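Local coordinates for protein ribonuclease VapC (Klebsiella pneumoniae, PDB 7BY3) that probably acts as the toxin of a toxin-antitoxin pair, a magnesium-dependent PIN-domain endoribonuclease that cuts RNA, at residues 85-88 against 89-92; 74-77 against 78-82; 106-109 against 110-114. All coordinates share one frame; numbering follows the deposited sequence.

Interaction 1 of 3, residues 85-88 against 89-92; sequences KLKL and PDAI
Lys-87 and Asp-90 lie side by side and point the same way where the chain turns into helix 88-99. The aliphatic part of the lysine does the touching: CB of Lys-87 is 3.8 Å from OD2 of Asp-90. The bend at the lysine's last torsion (chi4 67°) turns NZ back toward the acidic side chains; it makes its salt bridge with Asp-111, while Lys-87 NZ stays 4.1 Å from Asp-90 OD2, beyond a salt bridge. Asp-90 is a predicted magnesium ligand, and its OD1 finds its partner outside this stretch, in a basic side chain of another protein's chain that reaches the presumed metal site.

Lys-87 is the N-cap residue, and its carbonyl begins the helical bonding: Ala-91 N donates to Lys-87 O at 2.9 Å, nearly along the C=O axis. One step on, Ile-92 N reaches Leu-88 O at 2.9 Å. Pro-89, with no N-H to offer, fills a place in the first turn where none is needed.

Carbon contacts flank these bonds. Leu-88 CG meets Ile-92 CD1 at 3.9 Å, and Leu-86 CD2 comes to 4.1 Å from the aspartate's methylene, CB of Asp-90, the two side chains crossing at about a right angle. Leu-86 CB also lies 4.3 Å from Ala-91 CB. Leu-88 and Ile-92 meet Met-42 of the second subunit, while within the chain Ala-91 and Ile-92 pack on helix 71-83 and Asp-90 rests on Phe-112 of helix 109-112.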
ATOM      1  N   LYS B  85      11.442  -3.141  15.081  1.00 41.56           N
ATOM      2  CA  LYS B  85      11.744  -4.436  14.466  1.00 42.34           C
ATOM      3  C   LYS B  85      10.466  -5.117  13.997  1.00 40.92           C
ATOM      4  O   LYS B  85      10.189  -6.262  14.346  1.00 42.86           O
ATOM      5  CB  LYS B  85      12.501  -5.344  15.432  1.00 43.09           C
ATOM      6  CG  LYS B  85      13.758  -4.716  15.984  1.00 43.98           C
ATOM      7  CD  LYS B  85      14.751  -5.767  16.425  1.00 44.56           C
ATOM      8  CE  LYS B  85      15.794  -5.154  17.334  1.00 42.70           C
ATOM      9  NZ  LYS B  85      17.171  -5.500  16.903  1.00 46.72           N
ATOM     10  N   LEU B  86       9.702  -4.401  13.185  1.00 39.39           N
ATOM     11  CA  LEU B  86       8.374  -4.837  12.790  1.00 38.69           C
ATOM     12  C   LEU B  86       8.373  -5.413  11.391  1.00 39.10           C
ATOM     13  O   LEU B  86       9.242  -5.110  10.585  1.00 39.61           O
ATOM     14  CB  LEU B  86       7.373  -3.684  12.863  1.00 36.34           C
ATOM     15  CG  LEU B  86       6.872  -3.265  14.238  1.00 35.42           C
ATOM     16  CD1 LEU B  86       6.184  -1.927  14.114  1.00 32.38           C
ATOM     17  CD2 LEU B  86       5.918  -4.313  14.782  1.00 36.65           C
ATOM     18  N   LYS B  87       7.440  -6.318  11.142  1.00 41.34           N
ATOM     19  CA  LYS B  87       7.148  -6.753   9.786  1.00 44.32           C
ATOM     20  C   LYS B  87       6.569  -5.569   9.013  1.00 38.96           C
ATOM     21  O   LYS B  87       5.863  -4.755   9.599  1.00 37.62           O
ATOM     22  CB  LYS B  87       6.171  -7.918   9.813  1.00 46.67           C
ATOM     23  CG  LYS B  87       6.630  -9.070  10.672  1.00 50.81           C
ATOM     24  CD  LYS B  87       5.767 -10.323  10.494  1.00 49.72           C
ATOM     25  CE  LYS B  87       5.944 -11.352  11.590  1.00 53.61           C
ATOM     26  NZ  LYS B  87       5.460 -10.930  12.952  1.00 60.92           N
ATOM     27  N   LEU B  88       6.881  -5.454   7.721  1.00 39.84           N
ATOM     28  CA  LEU B  88       6.477  -4.276   6.931  1.00 37.22           C
ATOM     29  C   LEU B  88       4.972  -3.948   6.948  1.00 33.43           C
ATOM     30  O   LEU B  88       4.610  -2.785   7.119  1.00 32.24           O
ATOM     31  CB  LEU B  88       6.933  -4.412   5.468  1.00 35.74           C
ATOM     32  CG  LEU B  88       6.555  -3.226   4.561  1.00 33.42           C
ATOM     33  CD1 LEU B  88       7.125  -1.916   5.089  1.00 31.12           C
ATOM     34  CD2 LEU B  88       6.961  -3.429   3.102  1.00 33.97           C
ATOM     35  N   PRO B  89       4.091  -4.952   6.772  1.00 35.04           N
ATOM     36  CA  PRO B  89       2.664  -4.618   6.847  1.00 34.24           C
ATOM     37  C   PRO B  89       2.246  -4.188   8.246  1.00 31.05           C
ATOM     38  O   PRO B  89       1.341  -3.369   8.380  1.00 29.99           O
ATOM     39  CB  PRO B  89       1.977  -5.925   6.446  1.00 38.61           C
ATOM     40  CG  PRO B  89       2.939  -6.962   6.789  1.00 41.88           C
ATOM     41  CD  PRO B  89       4.291  -6.388   6.521  1.00 41.41           C
ATOM     42  N   ASP B  90       2.896  -4.741   9.267  1.00 33.47           N
ATOM     43  CA  ASP B  90       2.682  -4.303  10.642  1.00 32.24           C
ATOM     44  C   ASP B  90       3.060  -2.833  10.778  1.00 29.44           C
ATOM     45  O   ASP B  90       2.341  -2.050  11.398  1.00 27.81           O
ATOM     46  CB  ASP B  90       3.504  -5.148  11.623  1.00 36.46           C
ATOM     47  CG  ASP B  90       2.805  -6.436  12.021  1.00 41.52           C
ATOM     48  OD1 ASP B  90       1.569  -6.521  11.868  1.00 49.15           O
ATOM     49  OD2 ASP B  90       3.498  -7.362  12.494  1.00 43.94           O
ATOM     50  N   ALA B  91       4.195  -2.470  10.189  1.00 30.11           N
ATOM     51  CA  ALA B  91       4.708  -1.106  10.256  1.00 27.50           C
ATOM     52  C   ALA B  91       3.787  -0.119   9.548  1.00 26.70           C
ATOM     53  O   ALA B  91       3.602   1.005  10.006  1.00 25.53           O
ATOM     54  CB  ALA B  91       6.107  -1.042   9.658  1.00 27.43           C
ATOM     55  N   ILE B  92       3.209  -0.550   8.432  1.00 26.35           N
ATOM     56  CA  ILE B  92       2.335   0.308   7.639  1.00 26.48           C
ATOM     57  C   ILE B  92       1.027   0.595   8.374  1.00 26.05           C
ATOM     58  O   ILE B  92       0.536   1.724   8.369  1.00 26.10           O
ATOM     59  CB  ILE B  92       2.039  -0.323   6.260  1.00 26.07           C
ATOM     60  CG1 ILE B  92       3.325  -0.408   5.435  1.00 25.74           C
ATOM     61  CG2 ILE B  92       0.997   0.485   5.508  1.00 26.69           C
ATOM     62  CD1 ILE B  92       3.191  -1.213   4.166  1.00 26.92           C
TER

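Interaction 2 of 3, residues 74-77 against 78-82; sequences AERS and VALRQ
Arg-76 and Leu-80 meet one turn apart, the arginine's methylenes against the leucine's branch. CG of Arg-76 lies 3.7 Å from CD1 of Leu-80, and CD of Arg-76 is 3.9 Å from Leu-80 CG. With chi1 at 178° the arginine's CG sits beside its own carbonyl carbon, and bends at chi2 and chi3 then turn the chain past the leucine. In the backbone of the same two residues, Leu-80 N donates to Arg-76 O at 2.8 Å, the N-H...O angle 160°. Val-78 lays CG2 3.3 Å from Ala-74 O, the carbonyl that also accepts Val-78 N at 3.1 Å.

These are i to i+4 bonds of helix 71-83, which in this PIN domain comes just before helix 88-99, the helix bearing a predicted magnesium ligand, Asp-90. Arg-81 N adds another to Ser-77 O at 3.1 Å, a more bent bond at 137°.

Ser-77 OG bonds back to the carbonyl of Ile-73, so its polar end is satisfied within its own helix while the side chain packs on Ile-92 and Ala-95 of helix 88-99. Arg-76 packs on Ala-95 and Leu-99 of helix 88-99. Toward the second subunit, Glu-75 forms a salt bridge with Arg-58 of that subunit.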
ATOM      1  N   ALA B  74       4.217   5.630   4.007  1.00 32.35           N
ATOM      2  CA  ALA B  74       5.374   4.844   3.610  1.00 31.66           C
ATOM      3  C   ALA B  74       6.630   5.352   4.303  1.00 30.44           C
ATOM      4  O   ALA B  74       7.483   4.567   4.707  1.00 30.81           O
ATOM      5  CB  ALA B  74       5.546   4.883   2.101  1.00 32.99           C
ATOM      6  N   GLU B  75       6.733   6.670   4.437  1.00 31.88           N
ATOM      7  CA  GLU B  75       7.876   7.291   5.097  1.00 34.02           C
ATOM      8  C   GLU B  75       7.978   6.850   6.552  1.00 31.07           C
ATOM      9  O   GLU B  75       9.039   6.430   7.015  1.00 30.75           O
ATOM     10  CB  GLU B  75       7.773   8.815   5.024  1.00 37.59           C
ATOM     11  CG  GLU B  75       9.109   9.520   5.004  1.00 38.59           C
ATOM     12  CD  GLU B  75       9.863   9.263   3.721  1.00 37.27           C
ATOM     13  OE1 GLU B  75       9.374   9.685   2.654  1.00 38.15           O
ATOM     14  OE2 GLU B  75      10.936   8.630   3.778  1.00 38.60           O
ATOM     15  N   ARG B  76       6.864   6.951   7.268  1.00 29.86           N
ATOM     16  CA  ARG B  76       6.804   6.540   8.663  1.00 29.48           C
ATOM     17  C   ARG B  76       6.979   5.031   8.793  1.00 29.08           C
ATOM     18  O   ARG B  76       7.585   4.547   9.749  1.00 28.85           O
ATOM     19  CB  ARG B  76       5.476   6.975   9.287  1.00 30.62           C
ATOM     20  CG  ARG B  76       5.292   6.543  10.731  1.00 30.21           C
ATOM     21  CD  ARG B  76       6.325   7.182  11.641  1.00 30.13           C
ATOM     22  NE  ARG B  76       6.213   8.636  11.646  1.00 32.20           N
ATOM     23  CZ  ARG B  76       5.319   9.314  12.359  1.00 32.00           C
ATOM     24  NH1 ARG B  76       4.451   8.671  13.129  1.00 29.18           N
ATOM     25  NH2 ARG B  76       5.292  10.637  12.300  1.00 36.77           N
ATOM     26  N   SER B  77       6.451   4.296   7.818  1.00 28.61           N
ATOM     27  CA  SER B  77       6.480   2.837   7.842  1.00 27.85           C
ATOM     28  C   SER B  77       7.902   2.288   7.850  1.00 29.29           C
ATOM     29  O   SER B  77       8.205   1.351   8.588  1.00 29.84           O
ATOM     30  CB  SER B  77       5.714   2.274   6.645  1.00 26.37           C
ATOM     31  OG  SER B  77       4.352   2.659   6.695  1.00 27.28           O
ATOM     32  N   VAL B  78       8.768   2.870   7.027  1.00 30.79           N
ATOM     33  CA  VAL B  78      10.165   2.451   6.953  1.00 31.74           C
ATOM     34  C   VAL B  78      10.871   2.702   8.284  1.00 31.15           C
ATOM     35  O   VAL B  78      11.650   1.872   8.757  1.00 32.06           O
ATOM     36  CB  VAL B  78      10.915   3.188   5.820  1.00 30.41           C
ATOM     37  CG1 VAL B  78      12.402   2.872   5.865  1.00 34.55           C
ATOM     38  CG2 VAL B  78      10.328   2.819   4.466  1.00 30.28           C
ATOM     39  N   ALA B  79      10.575   3.846   8.889  1.00 30.59           N
ATOM     40  CA  ALA B  79      11.172   4.225  10.162  1.00 30.31           C
ATOM     41  C   ALA B  79      10.687   3.333  11.302  1.00 31.32           C
ATOM     42  O   ALA B  79      11.480   2.905  12.139  1.00 34.74           O
ATOM     43  CB  ALA B  79      10.870   5.681  10.467  1.00 30.40           C
ATOM     44  N   LEU B  80       9.387   3.059  11.333  1.00 29.64           N
ATOM     45  CA  LEU B  80       8.802   2.239  12.391  1.00 30.71           C
ATOM     46  C   LEU B  80       9.312   0.812  12.348  1.00 32.30           C
ATOM     47  O   LEU B  80       9.391   0.134  13.372  1.00 32.36           O
ATOM     48  CB  LEU B  80       7.279   2.226  12.290  1.00 27.66           C
ATOM     49  CG  LEU B  80       6.548   3.468  12.781  1.00 26.21           C
ATOM     50  CD1 LEU B  80       5.065   3.312  12.532  1.00 25.57           C
ATOM     51  CD2 LEU B  80       6.829   3.685  14.254  1.00 29.23           C
ATOM     52  N   ARG B  81       9.645   0.361  11.147  1.00 34.62           N
ATOM     53  CA  ARG B  81      10.066  -1.012  10.940  1.00 37.51           C
ATOM     54  C   ARG B  81      11.409  -1.285  11.605  1.00 38.55           C
ATOM     55  O   ARG B  81      11.647  -2.383  12.105  1.00 39.28           O
ATOM     56  CB  ARG B  81      10.142  -1.328   9.448  1.00 37.36           C
ATOM     57  CG  ARG B  81      10.410  -2.781   9.183  1.00 40.40           C
ATOM     58  CD  ARG B  81      10.426  -3.146   7.711  1.00 41.25           C
ATOM     59  NE  ARG B  81      11.322  -4.275   7.457  1.00 48.22           N
ATOM     60  CZ  ARG B  81      12.627  -4.292   7.723  1.00 53.19           C
ATOM     61  NH1 ARG B  81      13.238  -3.219   8.217  1.00 49.97           N
ATOM     62  NH2 ARG B  81      13.339  -5.380   7.462  1.00 58.27           N
ATOM     63  N   GLN B  82      12.293  -0.293  11.591  1.00 39.85           N
ATOM     64  CA  GLN B  82      13.583  -0.431  12.254  1.00 42.86           C
ATOM     65  C   GLN B  82      13.512  -0.169  13.756  1.00 43.73           C
ATOM     66  O   GLN B  82      14.143  -0.879  14.541  1.00 45.91           O
ATOM     67  CB  GLN B  82      14.612   0.502  11.624  1.00 45.69           C
ATOM     68  CG  GLN B  82      16.018   0.300  12.170  1.00 51.43           C
ATOM     69  CD  GLN B  82      16.592  -1.061  11.822  1.00 55.89           C
ATOM     70  OE1 GLN B  82      16.367  -2.045  12.529  1.00 60.15           O
ATOM     71  NE2 GLN B  82      17.339  -1.123  10.726  1.00 64.06           N
TER

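Interaction 3 of 3, residues 106-109 against 110-114; sequences TRNT and KDFAG
An asparagine N-cap starts the short helix 109-112, just after strand 103-105 and close to the predicted magnesium site. OD1 of Asn-108 makes the cap, and ND2 adds a side-chain bond to the same residue. OD1 of Asn-108 accepts from Asp-111 N at 3.3 Å, a long but straight bond (171°) whose donor stands above the carbonyl plane. ND2 of Asn-108 donates to Asp-111 OD2 at 2.6 Å; the bond stays in the amide plane but meets the carboxylate oxygen on its anti side, tilted out of the carboxylate plane, and the two flat groups are turned 71° apart. With chi1 at -174°, CG of Asn-108 lies opposite its own backbone N, which carries the amide across to Asp-111. A water adds a third link, donating to Asn-108 OD1 at 2.9 Å and accepting from Lys-110 N.

Further round the turn, Ala-113 N donates to Thr-109 O at 3.0 Å. Phe-112 presents its ring edge to Asn-108 O, which lies near the ring plane, 3.7 Å from Phe-112 CD2. From the strand side, CG2 of Thr-106 reaches CD2 of Phe-112 at 3.9 Å.

The loop leading into the cap is shaped by Thr-106, whose OG1 accepts from Asn-108 N at 3.0 Å. That hydroxyl also bonds to Asp-9, a predicted magnesium ligand, and to Asn-11. An ST turn thus runs directly into an asparagine-capped helix, at the acidic cluster characteristic of PIN-domain nucleases.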
ATOM      1  N   THR B 106      -5.291  -4.290  18.209  1.00 38.80           N
ATOM      2  CA  THR B 106      -4.808  -5.524  17.613  1.00 40.64           C
ATOM      3  C   THR B 106      -4.679  -6.605  18.674  1.00 41.12           C
ATOM      4  O   THR B 106      -4.462  -6.312  19.848  1.00 39.65           O
ATOM      5  CB  THR B 106      -3.443  -5.318  16.921  1.00 38.67           C
ATOM      6  OG1 THR B 106      -2.948  -6.575  16.443  1.00 39.09           O
ATOM      7  CG2 THR B 106      -2.438  -4.716  17.890  1.00 36.59           C
ATOM      8  N   ARG B 107      -4.822  -7.856  18.259  1.00 42.42           N
ATOM      9  CA  ARG B 107      -4.613  -8.973  19.168  1.00 45.79           C
ATOM     10  C   ARG B 107      -3.143  -9.350  19.261  1.00 47.34           C
ATOM     11  O   ARG B 107      -2.781 -10.246  20.022  1.00 51.16           O
ATOM     12  CB  ARG B 107      -5.417 -10.192  18.727  1.00 48.11           C
ATOM     13  CG  ARG B 107      -6.603 -10.505  19.610  1.00 51.34           C
ATOM     14  CD  ARG B 107      -7.220 -11.839  19.237  1.00 53.57           C
ATOM     15  NE  ARG B 107      -7.951 -11.751  17.979  1.00 53.86           N
ATOM     16  CZ  ARG B 107      -7.463 -12.139  16.809  1.00 54.45           C
ATOM     17  NH1 ARG B 107      -8.187 -12.022  15.711  1.00 51.63           N
ATOM     18  NH2 ARG B 107      -6.253 -12.654  16.744  1.00 50.76           N
ATOM     19  N   ASN B 108      -2.292  -8.661  18.509  1.00 44.50           N
ATOM     20  CA  ASN B 108      -0.902  -9.074  18.429  1.00 43.54           C
ATOM     21  C   ASN B 108      -0.079  -8.358  19.494  1.00 42.05           C
ATOM     22  O   ASN B 108       0.295  -7.196  19.342  1.00 41.81           O
ATOM     23  CB  ASN B 108      -0.369  -8.778  17.020  1.00 43.23           C
ATOM     24  CG  ASN B 108       1.032  -9.305  16.788  1.00 45.61           C
ATOM     25  OD1 ASN B 108       1.594 -10.015  17.619  1.00 52.49           O
ATOM     26  ND2 ASN B 108       1.602  -8.961  15.639  1.00 45.75           N
ATOM     27  N   THR B 109       0.207  -9.086  20.569  1.00 42.29           N
ATOM     28  CA  THR B 109       1.018  -8.598  21.678  1.00 41.33           C
ATOM     29  C   THR B 109       2.499  -8.814  21.429  1.00 41.71           C
ATOM     30  O   THR B 109       3.335  -8.002  21.821  1.00 40.70           O
ATOM     31  CB  THR B 109       0.623  -9.275  22.998  1.00 40.26           C
ATOM     32  OG1 THR B 109       0.848 -10.686  22.901  1.00 40.33           O
ATOM     33  CG2 THR B 109      -0.844  -9.023  23.298  1.00 41.52           C
ATOM     34  N   LYS B 110       2.803  -9.938  20.788  1.00 44.07           N
ATOM     35  CA  LYS B 110       4.174 -10.357  20.528  1.00 45.91           C
ATOM     36  C   LYS B 110       4.958  -9.264  19.817  1.00 45.83           C
ATOM     37  O   LYS B 110       6.073  -8.925  20.211  1.00 49.34           O
ATOM     38  CB  LYS B 110       4.176 -11.643  19.698  1.00 47.65           C
ATOM     39  CG  LYS B 110       5.540 -12.274  19.509  1.00 50.93           C
ATOM     40  CD  LYS B 110       5.417 -13.615  18.806  1.00 53.95           C
ATOM     41  CE  LYS B 110       6.748 -14.061  18.228  1.00 63.18           C
ATOM     42  NZ  LYS B 110       7.620 -12.904  17.887  1.00 66.53           N
ATOM     43  N   ASP B 111       4.363  -8.718  18.764  1.00 45.74           N
ATOM     44  CA  ASP B 111       4.981  -7.640  18.004  1.00 46.23           C
ATOM     45  C   ASP B 111       4.779  -6.245  18.609  1.00 42.57           C
ATOM     46  O   ASP B 111       5.691  -5.421  18.581  1.00 42.05           O
ATOM     47  CB  ASP B 111       4.457  -7.654  16.564  1.00 49.48           C
ATOM     48  CG  ASP B 111       4.852  -8.914  15.810  1.00 57.02           C
ATOM     49  OD1 ASP B 111       5.937  -9.466  16.094  1.00 65.41           O
ATOM     50  OD2 ASP B 111       4.079  -9.349  14.930  1.00 52.08           O
ATOM     51  N   PHE B 112       3.585  -5.971  19.128  1.00 39.95           N
ATOM     52  CA  PHE B 112       3.210  -4.597  19.471  1.00 37.03           C
ATOM     53  C   PHE B 112       3.319  -4.147  20.933  1.00 37.11           C
ATOM     54  O   PHE B 112       3.036  -2.987  21.234  1.00 35.52           O
ATOM     55  CB  PHE B 112       1.783  -4.339  18.993  1.00 36.66           C
ATOM     56  CG  PHE B 112       1.698  -3.974  17.543  1.00 35.91           C
ATOM     57  CD1 PHE B 112       2.110  -2.726  17.111  1.00 34.45           C
ATOM     58  CD2 PHE B 112       1.216  -4.877  16.612  1.00 36.68           C
ATOM     59  CE1 PHE B 112       2.041  -2.381  15.781  1.00 32.90           C
ATOM     60  CE2 PHE B 112       1.142  -4.536  15.276  1.00 35.78           C
ATOM     61  CZ  PHE B 112       1.557  -3.286  14.861  1.00 33.71           C
ATOM     62  N   ALA B 113       3.716  -5.030  21.840  1.00 38.90           N
ATOM     63  CA  ALA B 113       3.818  -4.639  23.246  1.00 38.49           C
ATOM     64  C   ALA B 113       4.959  -3.645  23.461  1.00 39.12           C
ATOM     65  O   ALA B 113       6.051  -3.817  22.928  1.00 37.94           O
ATOM     66  CB  ALA B 113       4.004  -5.860  24.130  1.00 40.03           C
ATOM     67  N   GLY B 114       4.698  -2.607  24.247  1.00 39.09           N
ATOM     68  CA  GLY B 114       5.688  -1.574  24.495  1.00 40.01           C
ATOM     69  C   GLY B 114       5.572  -0.427  23.511  1.00 38.47           C
ATOM     70  O   GLY B 114       6.263   0.583  23.632  1.00 39.24           O
TER
HETATM   71  O   HOH W   1       0.970 -12.085  19.509  1.00 41.60           O

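How the interactions relate
The three contacts follow one another along the chain inside one PIN domain. Interactions 1 and 2, with centres about 8 Å apart, join where helix 71-83 hands over to helix 88-99: Leu-86 N is 3.0 Å from Arg-81 O, a probable hydrogen bond, and Ser-77 OG lies 3.2 Å from Ile-92 CA. Both also touch the second subunit. Interaction 3 meets interaction 1 at the predicted magnesium site, where Lys-87 NZ is 2.9 Å from Asp-111 OD2 and that oxygen is 3.2 Å from Asp-90 OD2. Interactions 2 and 3 do not touch, their nearest atoms about 7 Å apart, leaving interaction 1 as the bridge between them.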